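Local coordinates for transcriptional activator PlcR protein (Bacillus thuringiensis, PDB 3U3W), which activates transcription of virulence genes as a quorum-sensing regulator, binding DNA through a helix-turn-helix domain when its tetratricopeptide-repeat domain holds the signal peptide PapR, at residues 70-75 with 106-111; 97-102 with 117-122. One frame throughout, in Å; residues are numbered along the deposited sequence. Where two conformers were deposited one is given.

Interaction 1: residues 70-75 with 106-111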
loop_
_atom_site.group_PDB
_atom_site.type_symbol
_atom_site.label_atom_id
_atom_site.label_comp_id
_atom_site.label_asym_id
_atom_site.label_seq_id
_atom_site.Cartn_x
_atom_site.Cartn_y
_atom_site.Cartn_z
ATOM N N SER A 70 1.121 -22.330 -10.105
ATOM C CA SER A 70 -0.093 -22.718 -9.402
ATOM C C SER A 70 -0.121 -22.247 -7.953
ATOM O O SER A 70 0.906 -21.829 -7.402
ATOM C CB SER A 70 -0.245 -24.242 -9.439
ATOM O OG SER A 70 -0.286 -24.721 -10.772
ATOM N N ASP A 71 -1.310 -22.310 -7.352
ATOM C CA ASP A 71 -1.465 -22.159 -5.912
ATOM C C ASP A 71 -1.140 -20.730 -5.445
ATOM O O ASP A 71 -0.667 -20.511 -4.327
ATOM C CB ASP A 71 -0.585 -23.197 -5.207
ATOM C CG ASP A 71 -1.213 -23.736 -3.945
ATOM O OD1 ASP A 71 -2.389 -23.405 -3.668
ATOM O OD2 ASP A 71 -0.527 -24.498 -3.233
ATOM N N ILE A 72 -1.428 -19.766 -6.316
ATOM C CA ILE A 72 -1.043 -18.371 -6.126
ATOM C C ILE A 72 -1.650 -17.696 -4.890
ATOM O O ILE A 72 -1.006 -16.866 -4.257
ATOM C CB ILE A 72 -1.358 -17.527 -7.392
ATOM C CG1 ILE A 72 -0.518 -18.004 -8.592
ATOM C CG2 ILE A 72 -1.140 -16.044 -7.122
ATOM C CD1 ILE A 72 1.012 -17.827 -8.435
ATOM N N GLU A 73 -2.885 -18.029 -4.544
ATOM C CA GLU A 73 -3.511 -17.408 -3.382
ATOM C C GLU A 73 -2.819 -17.868 -2.110
ATOM O O GLU A 73 -2.510 -17.063 -1.240
ATOM C CB GLU A 73 -5.012 -17.715 -3.321
ATOM C CG GLU A 73 -5.706 -17.252 -2.035
ATOM C CD GLU A 73 -5.662 -15.740 -1.842
ATOM O OE1 GLU A 73 -5.422 -15.012 -2.832
ATOM O OE2 GLU A 73 -5.868 -15.278 -0.696
ATOM N N ARG A 74 -2.565 -19.164 -2.012
ATOM C CA ARG A 74 -1.896 -19.704 -0.844
ATOM C C ARG A 74 -0.466 -19.130 -0.737
ATOM O O ARG A 74 -0.017 -18.737 0.342
ATOM C CB ARG A 74 -1.894 -21.240 -0.891
ATOM C CG ARG A 74 -1.163 -21.894 0.277
ATOM C CD ARG A 74 -0.956 -23.394 0.066
ATOM N NE ARG A 74 0.085 -23.705 -0.916
ATOM C CZ ARG A 74 1.385 -23.781 -0.638
ATOM N NH1 ARG A 74 1.817 -23.550 0.600
ATOM N NH2 ARG A 74 2.255 -24.084 -1.599
ATOM N N LYS A 75 0.237 -19.061 -1.862
ATOM C CA LYS A 75 1.594 -18.524 -1.838
ATOM C C LYS A 75 1.628 -17.082 -1.321
ATOM O O LYS A 75 2.517 -16.703 -0.560
ATOM C CB LYS A 75 2.268 -18.670 -3.206
ATOM C CG LYS A 75 2.563 -20.132 -3.567
ATOM C CD LYS A 75 3.264 -20.272 -4.899
ATOM C CE LYS A 75 3.388 -21.734 -5.306
ATOM N NZ LYS A 75 3.764 -21.863 -6.747
ATOM N N GLU A 106 8.810 -27.520 -5.100
ATOM C CA GLU A 106 8.009 -27.027 -6.220
ATOM C C GLU A 106 8.791 -26.036 -7.083
ATOM O O GLU A 106 9.616 -25.277 -6.579
ATOM C CB GLU A 106 6.707 -26.384 -5.723
ATOM C CG GLU A 106 5.844 -27.314 -4.857
ATOM C CD GLU A 106 4.482 -26.720 -4.497
ATOM O OE1 GLU A 106 4.148 -25.626 -5.009
ATOM O OE2 GLU A 106 3.748 -27.358 -3.704
ATOM N N TYR A 107 8.531 -26.055 -8.387
ATOM C CA TYR A 107 9.189 -25.135 -9.309
ATOM C C TYR A 107 8.417 -23.822 -9.450
ATOM O O TYR A 107 7.282 -23.797 -9.936
ATOM C CB TYR A 107 9.390 -25.771 -10.687
ATOM C CG TYR A 107 10.176 -24.891 -11.643
ATOM C CD1 TYR A 107 11.531 -24.652 -11.436
ATOM C CD2 TYR A 107 9.571 -24.303 -12.753
ATOM C CE1 TYR A 107 12.264 -23.852 -12.300
ATOM C CE2 TYR A 107 10.304 -23.501 -13.629
ATOM C CZ TYR A 107 11.651 -23.282 -13.391
ATOM O OH TYR A 107 12.398 -22.492 -14.236
ATOM N N HIS A 108 9.055 -22.739 -9.021
ATOM C CA HIS A 108 8.498 -21.401 -9.115
ATOM C C HIS A 108 9.590 -20.428 -8.699
ATOM O O HIS A 108 9.635 -20.003 -7.546
ATOM C CB HIS A 108 7.278 -21.253 -8.200
ATOM C CG HIS A 108 6.564 -19.949 -8.365
ATOM N ND1 HIS A 108 5.329 -19.700 -7.807
ATOM C CD2 HIS A 108 6.914 -18.820 -9.032
ATOM C CE1 HIS A 108 4.948 -18.472 -8.119
ATOM N NE2 HIS A 108 5.891 -17.918 -8.865
ATOM N N PRO A 109 10.479 -20.081 -9.639
ATOM C CA PRO A 109 11.746 -19.416 -9.291
ATOM C C PRO A 109 11.591 -18.233 -8.326
ATOM O O PRO A 109 12.312 -18.202 -7.323
ATOM C CB PRO A 109 12.295 -18.956 -10.648
ATOM C CG PRO A 109 11.713 -19.933 -11.628
ATOM C CD PRO A 109 10.334 -20.284 -11.090
ATOM N N GLU A 110 10.677 -17.300 -8.610
ATOM C CA GLU A 110 10.501 -16.121 -7.765
ATOM C C GLU A 110 10.078 -16.478 -6.343
ATOM O O GLU A 110 10.585 -15.896 -5.382
ATOM C CB GLU A 110 9.510 -15.118 -8.378
ATOM C CG GLU A 110 8.998 -14.070 -7.388
ATOM C CD GLU A 110 7.921 -13.138 -7.965
ATOM O OE1 GLU A 110 7.468 -13.331 -9.119
ATOM O OE2 GLU A 110 7.519 -12.200 -7.245
ATOM N N PHE A 111 9.146 -17.421 -6.204
ATOM C CA PHE A 111 8.712 -17.840 -4.869
ATOM C C PHE A 111 9.835 -18.624 -4.180
ATOM O O PHE A 111 10.065 -18.453 -2.984
ATOM C CB PHE A 111 7.401 -18.645 -4.905
ATOM C CG PHE A 111 6.829 -18.961 -3.526
ATOM C CD1 PHE A 111 6.498 -17.944 -2.638
ATOM C CD2 PHE A 111 6.605 -20.276 -3.130
ATOM C CE1 PHE A 111 5.960 -18.232 -1.370
ATOM C CE2 PHE A 111 6.072 -20.571 -1.865
ATOM C CZ PHE A 111 5.752 -19.547 -0.991
#
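Lys75 NZ donates two hydrogen bonds, one across the contact to His108 ND1 at 2.9 Å, near the imidazole plane, and one to Ser70 O of its own segment, also at 2.9 Å, in the carbonyl plane at a C=O...N angle of 155°. ND1 acts as the acceptor, consistent with an imidazole unprotonated at this nitrogen. The lysine chain runs extended beyond CG, so its methylenes cross one face of the Phe111 ring; CG sits 4.0 Å from the Phe111 ring centroid and 15° off its normal, a CH-pi contact. Glu106 OE1 stays 4.2 Å from Lys75 NZ, too far for a salt bridge, though its charge probably favours the ammonium form. Arg74 bends at chi3 (74°) and places NE 2.5 Å from Asp71 OD2 in a salt bridge, OD2 lying in the guanidinium plane but met from above the carboxylate plane; NH2 makes a second salt bridge, to Glu101 OE2. Beside the histidine, Ile72 CD1 packs 4.0 Å from His108 CE1, while Tyr69 stacks on the imidazole. The contact thus ties the start of helix 72-87, on the side nearer the DNA, to the loop and first turn of helix 109-125, with helix 91-102 joined through Arg74.

Interaction 2: residues 97-102 with 117-122; sequences KVWNEL and WQYYVA
Tyr119 carries most of the contact, its CB pressed against two neighbouring aliphatic side chains of helix 91-102. Val98 CG1 lies 3.6 Å and Leu102 CD1 3.8 Å from Tyr119 CB, the leucine side chain crossing the tyrosine at about a right angle. Farther out, Trp99 runs alongside the phenol and points the same way: Trp99 CE3 is 4.0 Å from Tyr119 CE1, with the planes oblique at 33°. First torsions put the groups there, since CG is anti to the backbone N in both Tyr119 (chi1 157°) and Trp99. No hydrogen bond crosses between the segments, so apolar packing makes the interface. Gln118 contributes only its base, Gln118 CB meeting Val98 CG2 at 4.3 Å, before its chain turns away. In the next shell Leu115 packs on Val98 and Leu102, and Lys97 and Gln118 both touch Val82 of helix 72-87. Trp117 and Val121, on other flanks of helix 109-125, pack on the bound peptide, Trp117 on its backbone and Val121 on an aromatic side chain. The short axes pass 9.6 Å apart with N-to-C directions at 138°, an antiparallel-like crossing of consecutive helices consistent with the helical hairpins of a tetratricopeptide-repeat domain such as that of the RNPP family.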
loop_
_atom_site.group_PDB
_atom_site.type_symbol
_atom_site.label_atom_id
_atom_site.label_comp_id
_atom_site.label_asym_id
_atom_site.label_seq_id
_atom_site.Cartn_x
_atom_site.Cartn_y
_atom_site.Cartn_z
ATOM N N LYS A 97 8.948 -22.703 9.295
ATOM C CA LYS A 97 7.861 -22.510 8.337
ATOM C C LYS A 97 8.383 -22.568 6.898
ATOM O O LYS A 97 7.856 -23.293 6.051
ATOM C CB LYS A 97 7.149 -21.182 8.608
ATOM C CG LYS A 97 6.173 -20.746 7.517
ATOM C CD LYS A 97 5.468 -19.447 7.890
ATOM C CE LYS A 97 4.415 -19.073 6.855
ATOM N NZ LYS A 97 3.343 -20.118 6.769
ATOM N N VAL A 98 9.440 -21.816 6.633
ATOM C CA VAL A 98 10.005 -21.739 5.296
ATOM C C VAL A 98 10.727 -23.026 4.867
ATOM O O VAL A 98 10.700 -23.413 3.688
ATOM C CB VAL A 98 10.956 -20.535 5.199
ATOM C CG1 VAL A 98 11.906 -20.682 4.029
ATOM C CG2 VAL A 98 10.147 -19.257 5.106
ATOM N N TRP A 99 11.386 -23.681 5.823
ATOM C CA TRP A 99 12.033 -24.956 5.528
ATOM C C TRP A 99 11.015 -26.005 5.053
ATOM O O TRP A 99 11.250 -26.713 4.073
ATOM C CB TRP A 99 12.841 -25.482 6.721
ATOM C CG TRP A 99 13.366 -26.835 6.442
ATOM C CD1 TRP A 99 12.941 -28.014 6.994
ATOM C CD2 TRP A 99 14.372 -27.184 5.474
ATOM N NE1 TRP A 99 13.640 -29.072 6.448
ATOM C CE2 TRP A 99 14.525 -28.589 5.516
ATOM C CE3 TRP A 99 15.172 -26.444 4.594
ATOM C CZ2 TRP A 99 15.442 -29.269 4.704
ATOM C CZ3 TRP A 99 16.090 -27.123 3.788
ATOM C CH2 TRP A 99 16.212 -28.524 3.849
ATOM N N ASN A 100 9.880 -26.087 5.741
ATOM C CA ASN A 100 8.805 -26.996 5.327
ATOM C C ASN A 100 8.336 -26.750 3.908
ATOM O O ASN A 100 8.201 -27.682 3.121
ATOM C CB ASN A 100 7.628 -26.948 6.303
ATOM C CG ASN A 100 7.932 -27.690 7.595
ATOM O OD1 ASN A 100 8.783 -28.586 7.617
ATOM N ND2 ASN A 100 7.249 -27.319 8.676
ATOM N N GLU A 101 8.106 -25.486 3.583
ATOM C CA GLU A 101 7.707 -25.125 2.239
ATOM C C GLU A 101 8.800 -25.461 1.226
ATOM O O GLU A 101 8.519 -25.876 0.101
ATOM C CB GLU A 101 7.363 -23.638 2.178
ATOM C CG GLU A 101 6.754 -23.218 0.860
ATOM C CD GLU A 101 5.363 -23.806 0.658
ATOM O OE1 GLU A 101 4.658 -24.000 1.677
ATOM O OE2 GLU A 101 4.986 -24.078 -0.510
ATOM N N LEU A 102 10.049 -25.266 1.629
ATOM C CA LEU A 102 11.181 -25.449 0.723
ATOM C C LEU A 102 11.355 -26.899 0.300
ATOM O O LEU A 102 11.823 -27.176 -0.811
ATOM C CB LEU A 102 12.477 -24.932 1.364
ATOM C CG LEU A 102 12.799 -23.462 1.100
ATOM C CD1 LEU A 102 13.874 -22.932 2.060
ATOM C CD2 LEU A 102 13.238 -23.311 -0.356
ATOM N N TRP A 117 15.928 -16.628 0.356
ATOM C CA TRP A 117 16.264 -15.355 0.995
ATOM C C TRP A 117 15.861 -15.391 2.469
ATOM O O TRP A 117 16.705 -15.211 3.347
ATOM C CB TRP A 117 15.621 -14.172 0.227
ATOM C CG TRP A 117 15.395 -12.906 1.012
ATOM C CD1 TRP A 117 16.217 -12.356 1.959
ATOM C CD2 TRP A 117 14.251 -12.040 0.929
ATOM N NE1 TRP A 117 15.655 -11.198 2.464
ATOM C CE2 TRP A 117 14.448 -10.990 1.851
ATOM C CE3 TRP A 117 13.083 -12.051 0.163
ATOM C CZ2 TRP A 117 13.517 -9.975 2.031
ATOM C CZ3 TRP A 117 12.164 -11.028 0.338
ATOM C CH2 TRP A 117 12.386 -10.013 1.267
ATOM N N GLN A 118 14.589 -15.667 2.749
ATOM C CA GLN A 118 14.112 -15.648 4.130
ATOM C C GLN A 118 14.774 -16.730 4.998
ATOM O O GLN A 118 15.018 -16.528 6.192
ATOM C CB GLN A 118 12.583 -15.793 4.188
ATOM C CG GLN A 118 11.834 -14.629 3.579
ATOM C CD GLN A 118 11.866 -13.372 4.456
ATOM O OE1 GLN A 118 12.106 -13.438 5.665
ATOM N NE2 GLN A 118 11.617 -12.224 3.842
ATOM N N TYR A 119 15.052 -17.880 4.392
ATOM C CA TYR A 119 15.624 -19.004 5.122
ATOM C C TYR A 119 17.060 -18.708 5.572
ATOM O O TYR A 119 17.414 -18.936 6.727
ATOM C CB TYR A 119 15.517 -20.279 4.273
ATOM C CG TYR A 119 16.487 -21.406 4.594
ATOM C CD1 TYR A 119 16.302 -22.244 5.691
ATOM C CD2 TYR A 119 17.556 -21.664 3.753
ATOM C CE1 TYR A 119 17.193 -23.286 5.958
ATOM C CE2 TYR A 119 18.437 -22.687 4.003
ATOM C CZ TYR A 119 18.261 -23.493 5.103
ATOM O OH TYR A 119 19.181 -24.509 5.312
ATOM N N TYR A 120 17.855 -18.160 4.659
ATOM C CA TYR A 120 19.226 -17.761 4.950
ATOM C C TYR A 120 19.324 -16.684 6.014
ATOM O O TYR A 120 20.161 -16.783 6.910
ATOM C CB TYR A 120 19.911 -17.267 3.685
ATOM C CG TYR A 120 20.230 -18.369 2.719
ATOM C CD1 TYR A 120 20.813 -19.561 3.150
ATOM C CD2 TYR A 120 19.949 -18.226 1.370
ATOM C CE1 TYR A 120 21.117 -20.579 2.240
ATOM C CE2 TYR A 120 20.240 -19.231 0.457
ATOM C CZ TYR A 120 20.825 -20.402 0.892
ATOM O OH TYR A 120 21.100 -21.383 -0.036
ATOM N N VAL A 121 18.484 -15.654 5.914
ATOM C CA VAL A 121 18.477 -14.593 6.918
ATOM C C VAL A 121 18.149 -15.186 8.282
ATOM O O VAL A 121 18.782 -14.868 9.297
ATOM C CB VAL A 121 17.447 -13.470 6.597
ATOM C CG1 VAL A 121 17.276 -12.549 7.788
ATOM C CG2 VAL A 121 17.863 -12.688 5.373
ATOM N N ALA A 122 17.145 -16.047 8.288
ATOM C CA ALA A 122 16.724 -16.711 9.502
ATOM C C ALA A 122 17.880 -17.565 10.039
ATOM O O ALA A 122 18.200 -17.527 11.231
ATOM C CB ALA A 122 15.494 -17.555 9.230
#

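How the interactions relate
Interactions 1 and 2 have centres 14 Å apart and share helix 109-125, the first using its start and the preceding loop, the second its latter half. Their segments alternate along the chain: 70-75, 97-102, 106-111, then 117-122. Helices 72-87 and 91-102 follow each other and both pack against helix 109-125, so the two contacts join three successive helices. They also meet directly, through the salt bridge between Arg74 and Glu101 and the packing of Phe111 on Glu101. Interaction 1 lies about 19 Å from the nucleic acid at its nearest atom and interaction 2 about 29 Å; helix 109-125 has one end in interaction 1, nearer the DNA, and carries the peptide-touching Trp117 and Val121 further along.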